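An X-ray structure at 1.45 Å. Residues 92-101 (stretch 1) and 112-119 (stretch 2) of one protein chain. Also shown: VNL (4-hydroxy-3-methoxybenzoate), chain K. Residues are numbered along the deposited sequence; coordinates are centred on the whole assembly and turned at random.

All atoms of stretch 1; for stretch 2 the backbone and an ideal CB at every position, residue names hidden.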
# COMPACT_ATOMS: atom_id res chain seq x y z
N LEU A 92 -26.11 15.72 12.35
CA LEU A 92 -25.87 14.41 12.95
C LEU A 92 -24.52 14.33 13.66
O LEU A 92 -24.38 13.62 14.65
CB LEU A 92 -26.01 13.29 11.92
CG LEU A 92 -27.47 13.05 11.52
CD1 LEU A 92 -27.51 12.02 10.40
CD2 LEU A 92 -28.30 12.61 12.73
N ALA A 93 -23.52 15.05 13.16
CA ALA A 93 -22.24 15.06 13.85
C ALA A 93 -22.40 15.70 15.22
O ALA A 93 -21.87 15.20 16.21
CB ALA A 93 -21.18 15.80 13.03
N ARG A 94 -23.13 16.81 15.26
CA ARG A 94 -23.36 17.50 16.52
C ARG A 94 -24.06 16.56 17.51
O ARG A 94 -23.66 16.46 18.67
CB ARG A 94 -24.16 18.79 16.28
CG ARG A 94 -24.20 19.75 17.47
CD ARG A 94 -25.23 19.35 18.50
NE ARG A 94 -26.59 19.44 17.95
CZ ARG A 94 -27.65 18.85 18.49
NH1 ARG A 94 -28.83 19.01 17.93
NH2 ARG A 94 -27.52 18.11 19.58
N ILE A 95 -25.11 15.88 17.04
CA ILE A 95 -25.87 14.96 17.89
C ILE A 95 -25.00 13.79 18.33
O ILE A 95 -24.97 13.43 19.52
CB ILE A 95 -27.13 14.46 17.15
CG1 ILE A 95 -28.14 15.60 17.03
CG2 ILE A 95 -27.74 13.25 17.86
CD1 ILE A 95 -29.28 15.29 16.07
N ALA A 96 -24.28 13.20 17.38
CA ALA A 96 -23.41 12.07 17.69
C ALA A 96 -22.31 12.47 18.67
O ALA A 96 -21.89 11.67 19.50
CB ALA A 96 -22.80 11.49 16.43
N ASN A 97 -21.84 13.71 18.57
CA ASN A 97 -20.83 14.19 19.51
C ASN A 97 -21.38 14.39 20.92
O ASN A 97 -20.72 14.06 21.91
CB ASN A 97 -20.17 15.48 19.02
CG ASN A 97 -19.26 15.24 17.83
OD1 ASN A 97 -18.82 14.12 17.59
ND2 ASN A 97 -18.95 16.31 17.10
N ASP A 98 -22.60 14.92 21.02
CA ASP A 98 -23.25 15.03 22.32
C ASP A 98 -23.44 13.64 22.92
O ASP A 98 -23.21 13.44 24.11
CB ASP A 98 -24.61 15.70 22.20
CG ASP A 98 -24.52 17.20 22.01
OD1 ASP A 98 -23.42 17.76 22.22
OD2 ASP A 98 -25.55 17.82 21.68
N LEU A 99 -23.86 12.69 22.10
CA LEU A 99 -24.10 11.33 22.59
C LEU A 99 -22.78 10.65 22.98
O LEU A 99 -22.72 9.92 23.97
CB LEU A 99 -24.88 10.51 21.56
CG LEU A 99 -26.34 10.94 21.42
CD1 LEU A 99 -27.01 10.22 20.26
CD2 LEU A 99 -27.10 10.66 22.71
N MET A 100 -21.73 10.90 22.20
CA MET A 100 -20.40 10.40 22.56
C MET A 100 -19.95 10.95 23.92
O MET A 100 -19.49 10.20 24.78
CB MET A 100 -19.37 10.77 21.49
CG MET A 100 -17.96 10.29 21.82
SD MET A 100 -17.80 8.49 21.70
CE MET A 100 -17.70 8.28 19.93
N ALA A 101 -20.08 12.26 24.11
CA ALA A 101 -19.69 12.85 25.40
C ALA A 101 -20.50 12.30 26.56
O ALA A 101 -19.97 12.05 27.64
CB ALA A 101 -19.78 14.38 25.35
N UNK A 112 -13.21 6.50 26.70
CA UNK A 112 -12.84 7.82 26.21
C UNK A 112 -13.50 7.95 24.84
O UNK A 112 -14.03 6.97 24.32
CB UNK A 112 -11.32 8.01 26.14
N UNK A 113 -13.49 9.15 24.25
CA UNK A 113 -14.19 9.33 22.99
C UNK A 113 -13.59 10.32 22.03
O UNK A 113 -13.03 11.35 22.43
CB UNK A 113 -15.63 9.76 23.28
N UNK A 114 -13.71 10.00 20.74
CA UNK A 114 -13.33 10.89 19.65
C UNK A 114 -14.59 11.49 19.05
O UNK A 114 -15.55 10.77 18.74
CB UNK A 114 -12.52 10.15 18.59
N UNK A 115 -14.60 12.80 18.91
CA UNK A 115 -15.69 13.48 18.23
C UNK A 115 -15.48 13.42 16.74
O UNK A 115 -14.37 13.15 16.29
CB UNK A 115 -15.81 14.93 18.70
N UNK A 116 -16.53 13.67 15.97
CA UNK A 116 -16.42 13.68 14.52
C UNK A 116 -17.01 14.97 13.99
O UNK A 116 -17.37 15.86 14.77
CB UNK A 116 -17.12 12.47 13.90
N UNK A 117 -17.08 15.11 12.68
CA UNK A 117 -17.58 16.32 12.06
C UNK A 117 -17.93 16.04 10.62
O UNK A 117 -17.62 14.98 10.09
CB UNK A 117 -16.56 17.45 12.16
N UNK A 118 -18.58 17.01 9.99
CA UNK A 118 -18.99 16.88 8.60
C UNK A 118 -18.16 17.80 7.70
O UNK A 118 -18.52 18.97 7.54
CB UNK A 118 -20.48 17.20 8.45
N UNK A 119 -17.06 17.28 7.12
CA UNK A 119 -16.17 18.12 6.29
C UNK A 119 -16.85 18.60 5.02
O UNK A 119 -16.25 19.43 4.32
CB UNK A 119 -14.90 17.35 5.92
C1 VNL K . -28.03 21.51 13.64
CO1 VNL K . -26.85 21.54 12.87
CO2 VNL K . -29.29 21.82 13.06
CM1 VNL K . -26.89 21.87 11.51
CM2 VNL K . -29.35 22.15 11.71
OM VNL K . -30.52 22.45 11.05
CZ VNL K . -28.12 22.16 10.90
CC VNL K . -27.96 21.16 15.10
CV VNL K . -31.79 22.33 11.73
O1 VNL K . -26.86 21.20 15.70
O2 VNL K . -29.04 20.84 15.68
O3 VNL K . -28.22 22.54 9.58

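Stretch 1 is a helix, and the strand that opens stretch 2 runs antiparallel to it, at 169° and with a closest axis approach of 8.4 Å.

At position 112 the CA-to-CB bond points away and no atom of stretch 1 lies within 5.5 Å of the ideal CB, so the helix restricts neither size nor polarity. The residue is Ala112.

Position 113 is tightly constrained. Its ideal CB points toward the helix and would lie 2.8 Å from Met100 CG, a clash, although phi/psi of -148/145 is ordinary strand geometry open to most L-residues, though not proline. Sterics, not backbone angles, therefore argue for glycine. Gly113 is found, and Met100 SD packs 3.9 Å from Gly113 CA.

Position 114 points away, so many side chains would fit; phi/psi of -104/130 is extended and suits beta-branched and other aliphatic residues, among others. The nearest side-chain approach of Leu114 (chi1 m, chi2 t) is its CB, 5.6 Å from Met100 CE. Its contact is through the backbone: Met100 CE lies 3.5 Å from Leu114 O.

At position 115 CB would point sideways, 3.3 Å from Asn97 OD1. That is close for a carbon but not prohibitive, so a small residue is favoured and glycine or alanine would both be reasonable. Gly115 is deposited; its CA approaches Asn97 OD1 to 3.3 Å.

Position 116 is where the helix reads the backbone. The Asn97 carboxamide (chi1 m) meets both the backbone N and the backbone O of this position: the N at 116 donates to Asn97 OD1 (2.8 Å, 165°), and Asn97 ND2 donates to the O at 116 (2.9 Å, 171°). This pairing needs no particular side chain but excludes proline, which has no N-H to donate. The ideal CB points sideways, 4.4 Å from Asn97 OD1 and 5.3 Å from Ala93 CB, leaving room for a small or medium residue such as serine, threonine or valine. The residue is Thr116 (chi1 t): CG2 lies 4.1 Å from Asn97 OD1 and 4.4 Å from Ala93 CB, while OG1 is hydrogen-bonded elsewhere in the structure.

At position 117 CB points away, so the helix allows a large group. Phe117 (chi1 p) is deposited; its side chain makes no contact within 4.5 Å of stretch 1, and Ala93 CB packs 3.8 Å from Phe117 CA.

Position 118 points toward Ala93, its ideal CB 4.8 Å from Ala93 CB; a small apolar residue suits this spacing. Ala118 occupies it, with Ala93 CB 4.2 Å from Ala118 N.

Position 119 is out of reach, and its phi of -66° is compatible with proline, among others; Pro119 is deposited.

Stretch 2 112-119: AGLGTFAP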
# COMPACT_ATOMS: atom_id res chain seq x y z
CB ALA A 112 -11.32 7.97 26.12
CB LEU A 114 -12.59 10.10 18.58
CG LEU A 114 -11.31 9.38 19.04
CD1 LEU A 114 -10.66 8.68 17.86
CD2 LEU A 114 -10.33 10.38 19.66
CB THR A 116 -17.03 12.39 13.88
OG1 THR A 116 -16.57 12.23 12.52
CG2 THR A 116 -18.55 12.40 13.91
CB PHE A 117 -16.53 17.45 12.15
CG PHE A 117 -15.15 17.03 11.70
CD1 PHE A 117 -14.26 16.45 12.60
CD2 PHE A 117 -14.74 17.23 10.39
CE1 PHE A 117 -12.99 16.06 12.21
CE2 PHE A 117 -13.45 16.84 9.99
CZ PHE A 117 -12.59 16.26 10.90
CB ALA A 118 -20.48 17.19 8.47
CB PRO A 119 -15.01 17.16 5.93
CG PRO A 119 -15.15 15.98 6.81
CD PRO A 119 -16.61 15.88 7.17
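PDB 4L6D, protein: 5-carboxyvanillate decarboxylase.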